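Local coordinates for beta-lactamase (Francisella tularensis subsp. tularensis, PDB 3P09), which probably hydrolyses beta-lactam antibiotics to substituted beta-amino acids, as a class A beta-lactamase, which would confer resistance on the bacterium, at residues Leu99-Thr105 against Leu124-Ala129; Leu85-Ile91 against Val109-Ile115; Val71-Leu75 against Ile201-Tyr205; Pro61-Lys67 against Glu161-Thr167. All blocks are in the same frame, centred on the assembly; numbering follows the deposited sequence.

Contact 1 (Leu99-Thr105 against Leu124-Ala129). With SO4 (sulfate ion), chain F.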
loop_
_atom_site.group_PDB
_atom_site.type_symbol
_atom_site.label_atom_id
_atom_site.label_comp_id
_atom_site.label_asym_id
_atom_site.label_seq_id
_atom_site.Cartn_x
_atom_site.Cartn_y
_atom_site.Cartn_z
ATOM N N LEU A 99 -1.966 -16.842 -11.346
ATOM C CA LEU A 99 -2.007 -15.416 -11.047
ATOM C C LEU A 99 -1.976 -14.622 -12.349
ATOM O O LEU A 99 -1.038 -14.745 -13.142
ATOM C CB LEU A 99 -0.829 -15.023 -10.163
ATOM C CG LEU A 99 -0.791 -15.645 -8.764
ATOM C CD1 LEU A 99 0.575 -15.425 -8.147
ATOM C CD2 LEU A 99 -1.893 -15.077 -7.856
ATOM N N GLY A 100 -3.004 -13.808 -12.562
ATOM C CA GLY A 100 -3.179 -13.123 -13.831
ATOM C C GLY A 100 -2.398 -11.828 -13.988
ATOM O O GLY A 100 -2.047 -11.452 -15.097
ATOM N N TYR A 101 -2.125 -11.131 -12.892
ATOM C CA TYR A 101 -1.409 -9.862 -13.008
ATOM C C TYR A 101 0.085 -10.020 -12.665
ATOM O O TYR A 101 0.472 -9.994 -11.496
ATOM C CB TYR A 101 -2.059 -8.793 -12.134
ATOM C CG TYR A 101 -1.596 -7.404 -12.498
ATOM C CD1 TYR A 101 -0.698 -6.713 -11.698
ATOM C CD2 TYR A 101 -2.042 -6.796 -13.663
ATOM C CE1 TYR A 101 -0.269 -5.437 -12.047
ATOM C CE2 TYR A 101 -1.622 -5.533 -14.020
ATOM C CZ TYR A 101 -0.740 -4.856 -13.214
ATOM O OH TYR A 101 -0.333 -3.595 -13.589
ATOM N N ALA A 102 0.908 -10.186 -13.701
ATOM C CA ALA A 102 2.332 -10.486 -13.546
ATOM C C ALA A 102 3.134 -9.736 -14.600
ATOM O O ALA A 102 3.826 -10.344 -15.428
ATOM C CB ALA A 102 2.563 -11.990 -13.695
ATOM N N PRO A 103 3.053 -8.407 -14.572
ATOM C CA PRO A 103 3.625 -7.623 -15.667
ATOM C C PRO A 103 5.134 -7.816 -15.833
ATOM O O PRO A 103 5.591 -7.848 -16.960
ATOM C CB PRO A 103 3.269 -6.176 -15.294
ATOM C CG PRO A 103 3.029 -6.208 -13.820
ATOM C CD PRO A 103 2.433 -7.564 -13.538
ATOM N N ILE A 104 5.885 -7.963 -14.747
ATOM C CA ILE A 104 7.321 -8.188 -14.859
ATOM C C ILE A 104 7.674 -9.687 -14.826
ATOM O O ILE A 104 8.380 -10.182 -15.693
ATOM C CB ILE A 104 8.105 -7.454 -13.741
ATOM C CG1 ILE A 104 7.983 -5.939 -13.891
ATOM C CG2 ILE A 104 9.582 -7.833 -13.774
ATOM C CD1 ILE A 104 6.659 -5.372 -13.479
ATOM N N THR A 105 7.170 -10.411 -13.832
ATOM C CA THR A 105 7.586 -11.791 -13.665
ATOM C C THR A 105 7.231 -12.655 -14.881
ATOM O O THR A 105 7.989 -13.547 -15.249
ATOM C CB THR A 105 7.056 -12.397 -12.362
ATOM O OG1 THR A 105 5.631 -12.245 -12.294
ATOM C CG2 THR A 105 7.701 -11.676 -11.166
ATOM N N LEU A 124 4.812 -2.434 -7.985
ATOM C CA LEU A 124 3.947 -2.273 -9.138
ATOM C C LEU A 124 2.814 -3.298 -9.124
ATOM O O LEU A 124 2.080 -3.433 -10.107
ATOM C CB LEU A 124 4.750 -2.388 -10.435
ATOM C CG LEU A 124 5.222 -1.045 -10.989
ATOM C CD1 LEU A 124 6.219 -0.381 -10.029
ATOM C CD2 LEU A 124 5.822 -1.232 -12.369
ATOM N N SER A 125 2.694 -4.013 -8.009
ATOM C CA SER A 125 1.597 -4.962 -7.759
ATOM C C SER A 125 1.664 -6.335 -8.475
ATOM O O SER A 125 0.666 -7.069 -8.545
ATOM C CB SER A 125 0.217 -4.301 -7.949
ATOM O OG SER A 125 -0.661 -4.717 -6.905
ATOM N N ASP A 126 2.842 -6.684 -8.971
ATOM C CA ASP A 126 3.098 -7.996 -9.572
ATOM C C ASP A 126 2.884 -9.085 -8.508
ATOM O O ASP A 126 3.580 -9.121 -7.491
ATOM C CB ASP A 126 4.551 -8.009 -10.090
ATOM C CG ASP A 126 4.859 -9.209 -10.980
ATOM O OD1 ASP A 126 4.721 -10.363 -10.513
ATOM O OD2 ASP A 126 5.250 -8.987 -12.146
ATOM N N SER A 127 1.902 -9.959 -8.723
ATOM C CA SER A 127 1.529 -10.952 -7.713
ATOM C C SER A 127 2.553 -12.075 -7.524
ATOM O O SER A 127 2.938 -12.393 -6.399
ATOM C CB SER A 127 0.131 -11.516 -7.999
ATOM O OG SER A 127 -0.849 -10.504 -7.862
ATOM N N PRO A 128 3.008 -12.687 -8.626
ATOM C CA PRO A 128 4.046 -13.700 -8.435
ATOM C C PRO A 128 5.285 -13.129 -7.762
ATOM O O PRO A 128 5.892 -13.831 -6.962
ATOM C CB PRO A 128 4.360 -14.139 -9.855
ATOM C CG PRO A 128 3.058 -13.918 -10.596
ATOM C CD PRO A 128 2.505 -12.653 -10.007
ATOM N N ALA A 129 5.660 -11.898 -8.103
ATOM C CA ALA A 129 6.813 -11.264 -7.484
ATOM C C ALA A 129 6.633 -11.223 -5.969
ATOM O O ALA A 129 7.565 -11.531 -5.212
ATOM C CB ALA A 129 7.020 -9.854 -8.050
HETATM S S SO4 F . -3.936 -3.421 -7.212
HETATM O O1 SO4 F . -4.981 -2.767 -7.969
HETATM O O2 SO4 F . -4.494 -4.501 -6.405
HETATM O O3 SO4 F . -2.980 -3.961 -8.151
HETATM O O4 SO4 F . -3.309 -2.458 -6.326
HETATM O O HOH W 1 1.822 -2.317 -12.604
HETATM O O HOH W 2 -2.691 -11.719 -9.836
#
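A chi1 of -169° in Asp-126 swings its carboxylate into the bend of residues 102-105, where Thr-105, at chi1 54°, holds OG1 between its own N and carbonyl carbon and aims it at the same group. Thr-105 OG1 donates to the syn lone pair of Asp-126 OD1 over 2.7 Å. Asp-126 OD2 takes two amides, each at 2.9 Å: Ile-104 N nearly in line with the C-O bond, and Thr-105 N from the syn side, tilted out of the carboxylate plane. OD1 also caps helix 127-137, accepting Ala-129 N at 3.0 Å on its anti side. Four bonds thus fix the rotation of this buried carboxylate, and the helix N-terminus probably stabilises its charge. The Ser-Asp-Ser turn 125-127 probably corresponds to the SDN loop of class A beta-lactamases, with serine in the third place. Ser-125, C-prime residue of the Schellman motif ending helix 115-123, donates OG to O3 of a bound sulfate, which Thr-230 and Thr-232 also hold. Ser-127 N meets Tyr-101 O almost straight, at 3.1 Å. The Tyr-101 ring turns its edge to Leu-124 O and Ser-125 O, and a water joins its OH to Leu-124 O. Pro-128 CG lies 3.7 Å from Ala-102 CB and 3.8 Å from Leu-99 CD1.

Contact 2 (Leu85-Ile91 against Val109-Ile115)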
loop_
_atom_site.group_PDB
_atom_site.type_symbol
_atom_site.label_atom_id
_atom_site.label_comp_id
_atom_site.label_asym_id
_atom_site.label_seq_id
_atom_site.Cartn_x
_atom_site.Cartn_y
_atom_site.Cartn_z
ATOM N N LEU A 85 19.826 -7.684 -1.650
ATOM C CA LEU A 85 19.140 -7.021 -2.768
ATOM C C LEU A 85 19.672 -7.447 -4.137
ATOM O O LEU A 85 18.949 -7.397 -5.128
ATOM C CB LEU A 85 19.231 -5.502 -2.651
ATOM C CG LEU A 85 18.305 -4.872 -1.604
ATOM C CD1 LEU A 85 18.540 -3.377 -1.493
ATOM C CD2 LEU A 85 16.867 -5.147 -1.969
ATOM N N ASP A 86 20.941 -7.840 -4.186
ATOM C CA ASP A 86 21.572 -8.247 -5.441
ATOM C C ASP A 86 21.440 -9.738 -5.710
ATOM O O ASP A 86 21.897 -10.226 -6.742
ATOM C CB ASP A 86 23.047 -7.860 -5.431
ATOM C CG ASP A 86 23.249 -6.367 -5.360
ATOM O OD1 ASP A 86 22.711 -5.657 -6.236
ATOM O OD2 ASP A 86 23.929 -5.900 -4.421
ATOM N N LYS A 87 20.805 -10.454 -4.789
ATOM C CA LYS A 87 20.686 -11.910 -4.876
ATOM C C LYS A 87 19.789 -12.332 -6.029
ATOM O O LYS A 87 18.674 -11.830 -6.166
ATOM C CB LYS A 87 20.148 -12.487 -3.560
ATOM C CG LYS A 87 19.748 -13.950 -3.645
ATOM C CD LYS A 87 19.532 -14.569 -2.265
ATOM C CE LYS A 87 20.860 -14.929 -1.603
ATOM N NZ LYS A 87 20.678 -15.698 -0.333
ATOM N N LYS A 88 20.271 -13.273 -6.840
ATOM C CA LYS A 88 19.557 -13.710 -8.035
ATOM C C LYS A 88 18.547 -14.801 -7.727
ATOM O O LYS A 88 18.888 -15.825 -7.138
ATOM C CB LYS A 88 20.548 -14.210 -9.099
ATOM C CG LYS A 88 21.481 -13.134 -9.637
ATOM C CD LYS A 88 22.609 -13.736 -10.477
ATOM C CE LYS A 88 23.718 -12.716 -10.742
ATOM N NZ LYS A 88 24.792 -13.229 -11.654
ATOM N N ILE A 89 17.303 -14.576 -8.132
ATOM C CA ILE A 89 16.227 -15.518 -7.873
ATOM C C ILE A 89 15.681 -16.051 -9.185
ATOM O O ILE A 89 15.233 -15.284 -10.023
ATOM C CB ILE A 89 15.036 -14.853 -7.133
ATOM C CG1 ILE A 89 15.515 -14.037 -5.922
ATOM C CG2 ILE A 89 14.029 -15.913 -6.715
ATOM C CD1 ILE A 89 16.324 -14.858 -4.898
ATOM N N PRO A 90 15.719 -17.376 -9.367
ATOM C CA PRO A 90 15.075 -18.006 -10.525
ATOM C C PRO A 90 13.570 -17.745 -10.556
ATOM O O PRO A 90 12.905 -17.839 -9.529
ATOM C CB PRO A 90 15.346 -19.497 -10.301
ATOM C CG PRO A 90 16.603 -19.527 -9.503
ATOM C CD PRO A 90 16.512 -18.336 -8.583
ATOM N N ILE A 91 13.044 -17.391 -11.722
ATOM C CA ILE A 91 11.604 -17.228 -11.885
ATOM C C ILE A 91 11.083 -18.467 -12.609
ATOM O O ILE A 91 11.451 -18.711 -13.753
ATOM C CB ILE A 91 11.261 -15.972 -12.712
ATOM C CG1 ILE A 91 11.913 -14.732 -12.093
ATOM C CG2 ILE A 91 9.755 -15.790 -12.815
ATOM C CD1 ILE A 91 11.677 -14.597 -10.606
ATOM N N VAL A 109 10.171 -15.833 -17.074
ATOM C CA VAL A 109 10.120 -17.252 -16.742
ATOM C C VAL A 109 11.312 -17.970 -17.373
ATOM O O VAL A 109 11.605 -17.779 -18.556
ATOM C CB VAL A 109 8.786 -17.874 -17.194
ATOM C CG1 VAL A 109 8.809 -19.385 -17.014
ATOM C CG2 VAL A 109 7.632 -17.244 -16.395
ATOM N N GLY A 110 12.020 -18.755 -16.565
ATOM C CA GLY A 110 13.197 -19.473 -17.031
ATOM C C GLY A 110 14.456 -18.630 -16.935
ATOM O O GLY A 110 15.540 -19.096 -17.283
ATOM N N LYS A 111 14.310 -17.387 -16.479
ATOM C CA LYS A 111 15.460 -16.526 -16.217
ATOM C C LYS A 111 15.513 -16.206 -14.718
ATOM O O LYS A 111 14.793 -16.817 -13.916
ATOM C CB LYS A 111 15.362 -15.214 -16.995
ATOM C CG LYS A 111 15.179 -15.335 -18.508
ATOM C CD LYS A 111 14.943 -13.945 -19.114
ATOM C CE LYS A 111 15.047 -13.947 -20.627
ATOM N NZ LYS A 111 15.090 -12.558 -21.182
ATOM N N THR A 112 16.349 -15.243 -14.341
ATOM C CA THR A 112 16.425 -14.841 -12.941
ATOM C C THR A 112 16.201 -13.349 -12.813
ATOM O O THR A 112 16.449 -12.601 -13.746
ATOM C CB THR A 112 17.801 -15.133 -12.316
ATOM O OG1 THR A 112 18.793 -14.338 -12.981
ATOM C CG2 THR A 112 18.159 -16.615 -12.429
ATOM N N LEU A 113 15.746 -12.934 -11.640
ATOM C CA LEU A 113 15.583 -11.525 -11.292
ATOM C C LEU A 113 16.249 -11.311 -9.926
ATOM O O LEU A 113 16.216 -12.209 -9.076
ATOM C CB LEU A 113 14.092 -11.171 -11.199
ATOM C CG LEU A 113 13.316 -11.047 -12.517
ATOM C CD1 LEU A 113 11.837 -10.708 -12.239
ATOM C CD2 LEU A 113 13.947 -9.973 -13.379
ATOM N N THR A 114 16.856 -10.145 -9.705
ATOM C CA THR A 114 17.409 -9.855 -8.380
ATOM C C THR A 114 16.270 -9.587 -7.396
ATOM O O THR A 114 15.152 -9.284 -7.800
ATOM C CB THR A 114 18.318 -8.626 -8.381
ATOM O OG1 THR A 114 17.531 -7.471 -8.677
ATOM C CG2 THR A 114 19.433 -8.770 -9.417
ATOM N N ILE A 115 16.558 -9.698 -6.101
ATOM C CA ILE A 115 15.585 -9.314 -5.079
ATOM C C ILE A 115 15.098 -7.876 -5.314
ATOM O O ILE A 115 13.899 -7.585 -5.210
ATOM C CB ILE A 115 16.198 -9.454 -3.669
ATOM C CG1 ILE A 115 16.379 -10.936 -3.303
ATOM C CG2 ILE A 115 15.359 -8.712 -2.621
ATOM C CD1 ILE A 115 15.077 -11.674 -2.999
HETATM O O HOH W 3 14.694 -19.592 -13.825
#
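Ile-89 and Ile-115 cross obliquely on the inner side of a two-stranded antiparallel sheet, Ile-115 CD1 lying 3.8 Å from Ile-89 CG1. In Ile-115 the two branches part: CG1, beside the backbone N at chi1 -71°, carries CD1 toward Ile-89, while CG2 meets Leu-85 CD2 at 3.9 Å, the two side chains nearly perpendicular. Further along the strands Ile-91 slants across Leu-113, with Ile-91 CG1 4.0 Å from Leu-113 CG. Lys-88, Pro-90, Thr-112 and Thr-114 point to the other face; there Thr-112 CG2 lies against the backbone of Pro-90, whose lack of an N-H costs nothing because it sits in a non-hydrogen-bonded pair with Thr-112. Ile-89 and Leu-113 form the hydrogen-bonded pair, Ile-89 N to Leu-113 O at 2.8 Å and Leu-113 N to Ile-89 O at 2.9 Å. Ile-91 N to Lys-111 O, at 2.9 Å and 176°, and Gly-110 N to Ile-91 O continue the pairing, and Ile-115 N to Lys-87 O closes its other end. Thr-114 is the N-cap of helix 115-123, and its N is bonded to Gln-117 OE1. The inner face rests on Leu-118 of that helix and on Ile-132 of helix 127-137.

Contact 3 (Val71-Leu75 against Ile201-Tyr205)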
loop_
_atom_site.group_PDB
_atom_site.type_symbol
_atom_site.label_atom_id
_atom_site.label_comp_id
_atom_site.label_asym_id
_atom_site.label_seq_id
_atom_site.Cartn_x
_atom_site.Cartn_y
_atom_site.Cartn_z
ATOM N N VAL A 71 7.935 -5.263 1.002
ATOM C CA VAL A 71 9.156 -4.680 0.462
ATOM C C VAL A 71 9.963 -3.986 1.564
ATOM O O VAL A 71 11.190 -4.077 1.609
ATOM C CB VAL A 71 8.841 -3.752 -0.720
ATOM C CG1 VAL A 71 10.016 -2.853 -1.035
ATOM C CG2 VAL A 71 8.468 -4.602 -1.914
ATOM N N GLY A 72 9.268 -3.322 2.478
ATOM C CA GLY A 72 9.926 -2.782 3.652
ATOM C C GLY A 72 10.680 -3.865 4.423
ATOM O O GLY A 72 11.832 -3.686 4.820
ATOM N N ALA A 73 10.020 -4.997 4.632
ATOM C CA ALA A 73 10.624 -6.129 5.321
ATOM C C ALA A 73 11.859 -6.634 4.590
ATOM O O ALA A 73 12.857 -6.998 5.207
ATOM C CB ALA A 73 9.607 -7.253 5.479
ATOM N N ILE A 74 11.775 -6.688 3.268
ATOM C CA ILE A 74 12.905 -7.135 2.469
ATOM C C ILE A 74 14.088 -6.185 2.628
ATOM O O ILE A 74 15.237 -6.619 2.743
ATOM C CB ILE A 74 12.504 -7.245 0.983
ATOM C CG1 ILE A 74 11.529 -8.411 0.797
ATOM C CG2 ILE A 74 13.747 -7.400 0.084
ATOM C CD1 ILE A 74 12.206 -9.780 0.895
ATOM N N LEU A 75 13.817 -4.885 2.647
ATOM C CA LEU A 75 14.891 -3.898 2.795
ATOM C C LEU A 75 15.546 -3.987 4.170
ATOM O O LEU A 75 16.768 -3.831 4.311
ATOM C CB LEU A 75 14.352 -2.487 2.552
ATOM C CG LEU A 75 13.907 -2.227 1.106
ATOM C CD1 LEU A 75 13.122 -0.939 0.978
ATOM C CD2 LEU A 75 15.116 -2.198 0.194
ATOM N N ILE A 201 15.702 3.975 -1.406
ATOM C CA ILE A 201 15.322 2.897 -2.316
ATOM C C ILE A 201 13.830 2.655 -2.244
ATOM O O ILE A 201 13.147 2.495 -3.270
ATOM C CB ILE A 201 16.083 1.596 -1.952
ATOM C CG1 ILE A 201 17.569 1.746 -2.328
ATOM C CG2 ILE A 201 15.464 0.399 -2.662
ATOM C CD1 ILE A 201 18.474 0.648 -1.779
ATOM N N PHE A 202 13.316 2.631 -1.019
ATOM C CA PHE A 202 11.894 2.444 -0.795
ATOM C C PHE A 202 11.091 3.553 -1.478
ATOM O O PHE A 202 10.118 3.302 -2.192
ATOM C CB PHE A 202 11.629 2.429 0.711
ATOM C CG PHE A 202 10.185 2.240 1.082
ATOM C CD1 PHE A 202 9.585 0.997 0.961
ATOM C CD2 PHE A 202 9.445 3.297 1.594
ATOM C CE1 PHE A 202 8.261 0.809 1.324
ATOM C CE2 PHE A 202 8.116 3.125 1.959
ATOM C CZ PHE A 202 7.522 1.879 1.827
ATOM N N ILE A 203 11.506 4.786 -1.245
ATOM C CA ILE A 203 10.854 5.942 -1.840
ATOM C C ILE A 203 10.851 5.865 -3.365
ATOM O O ILE A 203 9.837 6.129 -4.007
ATOM C CB ILE A 203 11.572 7.227 -1.399
ATOM C CG1 ILE A 203 11.171 7.563 0.043
ATOM C CG2 ILE A 203 11.259 8.376 -2.351
ATOM C CD1 ILE A 203 12.052 8.626 0.697
ATOM N N LYS A 204 11.987 5.500 -3.947
ATOM C CA LYS A 204 12.062 5.386 -5.403
ATOM C C LYS A 204 11.097 4.321 -5.960
ATOM O O LYS A 204 10.439 4.544 -6.979
ATOM C CB LYS A 204 13.507 5.145 -5.860
ATOM C CG LYS A 204 13.714 5.103 -7.378
ATOM C CD LYS A 204 13.216 6.377 -8.061
ATOM C CE LYS A 204 13.821 6.564 -9.455
ATOM N NZ LYS A 204 13.384 5.528 -10.436
ATOM N N TYR A 205 10.997 3.169 -5.299
ATOM C CA TYR A 205 10.024 2.159 -5.737
ATOM C C TYR A 205 8.605 2.732 -5.781
ATOM O O TYR A 205 7.848 2.518 -6.734
ATOM C CB TYR A 205 9.965 0.972 -4.775
ATOM C CG TYR A 205 11.168 0.061 -4.676
ATOM C CD1 TYR A 205 11.870 -0.360 -5.798
ATOM C CD2 TYR A 205 11.563 -0.422 -3.431
ATOM C CE1 TYR A 205 12.973 -1.232 -5.664
ATOM C CE2 TYR A 205 12.638 -1.277 -3.288
ATOM C CZ TYR A 205 13.337 -1.687 -4.398
ATOM O OH TYR A 205 14.409 -2.543 -4.185
#
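Helix 66-80, whose start carries the SxxK-like sequence, meets helix 196-208 here in the helical domain of the enzyme. The short segments 71-75 and 201-205 run roughly antiparallel, at 152°, with their axes 11.0 Å apart, and apolar side chains fill the gap between them. Leu-75 divides its branches: CD1 reaches Phe-202 CB at 3.7 Å and comes near the edge of the Tyr-205 ring at CE2, while CD2 meets Ile-201 CG2 at 3.9 Å. The Leu-75 and Phe-202 side chains stand nearly perpendicular. Val-71, whose CG1 lies opposite its own backbone N (chi1 164°), sets that methyl obliquely against Tyr-205, 3.7 Å from CD2. The same methyl stands farther off, near the plane of the Phe-202 ring, at 4.4 Å from CD1. Phe-202 CE1 comes to 4.4 Å from Gly-72 N. The Tyr-205 ring also lies over its own helix, one face above Ile-201 O, and its buried hydroxyl is bonded to Ser-116 and Asn-119 of helix 115-123. Phe-202 continues onto Leu-188 and Ala-189 of helix 178-190. A largely buried helix wrapped by others in this way is a feature of the helical domain of class A beta-lactamases.

Contact 4 (Pro61-Lys67 against Glu161-Thr167)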
loop_
_atom_site.group_PDB
_atom_site.type_symbol
_atom_site.label_atom_id
_atom_site.label_comp_id
_atom_site.label_asym_id
_atom_site.label_seq_id
_atom_site.Cartn_x
_atom_site.Cartn_y
_atom_site.Cartn_z
ATOM N N PRO A 61 -10.256 -4.202 4.289
ATOM C CA PRO A 61 -9.398 -5.139 3.541
ATOM C C PRO A 61 -8.103 -4.439 3.098
ATOM O O PRO A 61 -8.170 -3.340 2.546
ATOM C CB PRO A 61 -10.244 -5.478 2.307
ATOM C CG PRO A 61 -11.676 -5.311 2.793
ATOM C CD PRO A 61 -11.628 -4.131 3.758
ATOM N N ILE A 62 -6.949 -5.051 3.337
ATOM C CA ILE A 62 -5.687 -4.426 2.946
ATOM C C ILE A 62 -5.393 -4.673 1.460
ATOM O O ILE A 62 -4.826 -3.825 0.784
ATOM C CB ILE A 62 -4.506 -4.888 3.848
ATOM C CG1 ILE A 62 -3.268 -4.001 3.607
ATOM C CG2 ILE A 62 -4.187 -6.372 3.642
ATOM C CD1 ILE A 62 -2.083 -4.330 4.542
ATOM N N CYS A 63 -5.806 -5.826 0.946
ATOM C CA CYS A 63 -5.584 -6.136 -0.464
ATOM C C CYS A 63 -4.087 -6.005 -0.788
ATOM O O CYS A 63 -3.235 -6.268 0.061
ATOM C CB CYS A 63 -6.423 -5.201 -1.356
ATOM S SG CYS A 63 -8.165 -5.008 -0.824
ATOM N N SER A 64 -3.773 -5.562 -2.001
ATOM C CA SER A 64 -2.392 -5.475 -2.460
ATOM C C SER A 64 -1.544 -4.444 -1.727
ATOM O O SER A 64 -0.338 -4.394 -1.920
ATOM C CB SER A 64 -2.345 -5.185 -3.961
ATOM O OG SER A 64 -2.576 -6.372 -4.693
ATOM N N VAL A 65 -2.153 -3.619 -0.887
ATOM C CA VAL A 65 -1.350 -2.648 -0.140
ATOM C C VAL A 65 -0.274 -3.339 0.726
ATOM O O VAL A 65 0.789 -2.776 0.991
ATOM C CB VAL A 65 -2.239 -1.721 0.711
ATOM C CG1 VAL A 65 -1.386 -0.802 1.589
ATOM C CG2 VAL A 65 -3.141 -0.887 -0.200
ATOM N N PHE A 66 -0.546 -4.564 1.163
ATOM C CA PHE A 66 0.424 -5.284 1.986
ATOM C C PHE A 66 1.784 -5.341 1.281
ATOM O O PHE A 66 2.817 -5.501 1.923
ATOM C CB PHE A 66 -0.078 -6.701 2.330
ATOM C CG PHE A 66 0.324 -7.763 1.335
ATOM C CD1 PHE A 66 -0.426 -7.983 0.187
ATOM C CD2 PHE A 66 1.444 -8.558 1.563
ATOM C CE1 PHE A 66 -0.055 -8.964 -0.722
ATOM C CE2 PHE A 66 1.823 -9.529 0.658
ATOM C CZ PHE A 66 1.074 -9.733 -0.490
ATOM N N LYS A 67 1.793 -5.205 -0.044
ATOM C CA LYS A 67 3.059 -5.360 -0.766
ATOM C C LYS A 67 4.130 -4.325 -0.370
ATOM O O LYS A 67 5.320 -4.599 -0.501
ATOM C CB LYS A 67 2.830 -5.403 -2.288
ATOM C CG LYS A 67 2.086 -6.677 -2.717
ATOM C CD LYS A 67 1.473 -6.561 -4.114
ATOM C CE LYS A 67 0.684 -7.839 -4.441
ATOM N NZ LYS A 67 -0.028 -7.715 -5.749
ATOM N N GLU A 161 -0.783 -13.972 -2.079
ATOM C CA GLU A 161 -1.698 -13.760 -3.205
ATOM C C GLU A 161 -2.150 -15.078 -3.793
ATOM O O GLU A 161 -1.335 -15.974 -3.975
ATOM C CB GLU A 161 -1.019 -12.936 -4.324
ATOM C CG GLU A 161 -0.816 -11.441 -4.029
ATOM C CD GLU A 161 -2.064 -10.616 -4.281
ATOM O OE1 GLU A 161 -2.919 -11.060 -5.072
ATOM O OE2 GLU A 161 -2.195 -9.524 -3.689
ATOM N N PRO A 162 -3.441 -15.182 -4.148
ATOM C CA PRO A 162 -4.454 -14.124 -4.058
ATOM C C PRO A 162 -5.335 -14.203 -2.803
ATOM O O PRO A 162 -6.234 -13.370 -2.622
ATOM C CB PRO A 162 -5.319 -14.393 -5.288
ATOM C CG PRO A 162 -5.270 -15.858 -5.453
ATOM C CD PRO A 162 -3.930 -16.331 -4.929
ATOM N N GLU A 163 -5.079 -15.180 -1.944
ATOM C CA GLU A 163 -5.948 -15.411 -0.783
ATOM C C GLU A 163 -6.053 -14.183 0.137
ATOM O O GLU A 163 -7.077 -13.980 0.776
ATOM C CB GLU A 163 -5.500 -16.645 0.014
ATOM C CG GLU A 163 -6.408 -16.953 1.202
ATOM C CD GLU A 163 -6.081 -18.260 1.904
ATOM O OE1 GLU A 163 -4.959 -18.783 1.721
ATOM O OE2 GLU A 163 -6.956 -18.764 2.648
ATOM N N ILE A 164 -4.997 -13.372 0.188
ATOM C CA ILE A 164 -4.990 -12.140 0.987
ATOM C C ILE A 164 -6.194 -11.255 0.668
ATOM O O ILE A 164 -6.618 -10.443 1.489
ATOM C CB ILE A 164 -3.681 -11.323 0.767
ATOM C CG1 ILE A 164 -3.669 -10.026 1.588
ATOM C CG2 ILE A 164 -3.523 -10.928 -0.710
ATOM C CD1 ILE A 164 -3.444 -10.189 3.036
ATOM N N ASN A 165 -6.746 -11.407 -0.529
ATOM C CA ASN A 165 -7.834 -10.540 -0.974
ATOM C C ASN A 165 -9.201 -10.862 -0.376
ATOM O O ASN A 165 -10.144 -10.076 -0.506
ATOM C CB ASN A 165 -7.931 -10.568 -2.501
ATOM C CG ASN A 165 -6.742 -9.915 -3.156
ATOM O OD1 ASN A 165 -6.376 -8.802 -2.807
ATOM N ND2 ASN A 165 -6.118 -10.612 -4.083
ATOM N N TYR A 166 -9.315 -12.017 0.265
ATOM C CA TYR A 166 -10.613 -12.487 0.744
ATOM C C TYR A 166 -10.781 -12.207 2.216
ATOM O O TYR A 166 -9.973 -12.629 3.042
ATOM C CB TYR A 166 -10.766 -13.978 0.503
ATOM C CG TYR A 166 -10.225 -14.402 -0.836
ATOM C CD1 TYR A 166 -10.416 -13.614 -1.961
ATOM C CD2 TYR A 166 -9.507 -15.585 -0.970
ATOM C CE1 TYR A 166 -9.902 -13.988 -3.194
ATOM C CE2 TYR A 166 -9.002 -15.977 -2.198
ATOM C CZ TYR A 166 -9.203 -15.173 -3.302
ATOM O OH TYR A 166 -8.695 -15.568 -4.516
ATOM N N THR A 167 -11.827 -11.463 2.541
ATOM C CA THR A 167 -12.069 -11.110 3.924
ATOM C C THR A 167 -13.506 -11.443 4.260
ATOM O O THR A 167 -14.276 -11.890 3.405
ATOM C CB THR A 167 -11.841 -9.589 4.175
ATOM O OG1 THR A 167 -12.664 -8.815 3.288
ATOM C CG2 THR A 167 -10.380 -9.214 3.941
HETATM O O HOH W 4 -7.384 -7.894 2.073
#
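Phe-66 turns its ring edge to the carboxylate of Glu-161, so that OE2 sits in the ring plane 3.7 Å from CE1, with ring and carboxylate only 20° apart. Ile-164 CG2 approaches the same Phe-66 CE1 obliquely at 4.0 Å, and Ile-164 CD1 meets Ile-62 CG2. Lys-67, extended beyond CG, runs across Glu-161, nearly perpendicular to it, and forms a long salt bridge, NZ to OE2 at 3.5 Å. Lys-67 NZ also donates to Ser-64 OG at 3.1 Å, and to the backbone O of Ser-125. The spacing of Ser-64 and Lys-67 at a helix start fits the SxxK motif of class A beta-lactamases, and residues 161-167, with the cis peptide before Pro-162, probably form part of the omega loop; by analogy Ser-64 would be the nucleophile and Glu-161 the general base. Asn-165 ND2 makes a weak bond to Glu-161 OE1 at 3.4 Å, while its OD1 lies 3.6 Å from Cys-63 CA. A water ties the backbones together, accepting from Cys-63 N at 2.8 Å and donating to Ile-164 O at 2.7 Å. Cys-63 itself is joined by a disulfide to Cys-233, beyond strand 225-232. At the far end Thr-167 OG1 faces Pro-61 CG.

In the fold
Contacts 1 and 4, with centres about 14 Å apart, touch at the probable active site, around Ser-64, Lys-67 and Ser-125. Contacts 3 and 4 share helix 66-80: contact 4 uses its start and contact 3 its middle, their centres about 19 Å apart. Contact 2 has its centre about 14 Å from that of contact 1, touching it where Ile-104 packs on Leu-113, and about 17 Å from that of contact 3, where Leu-85 packs on Leu-75 and Ile-201. Along the chain, contacts 1 and 2 interleave, as do contacts 3 and 4, and the first pair is nested within the loops closed by the second. The helical domain thus runs from the outlying two-stranded sheet to the presumed catalytic cleft, beside strand 225-232.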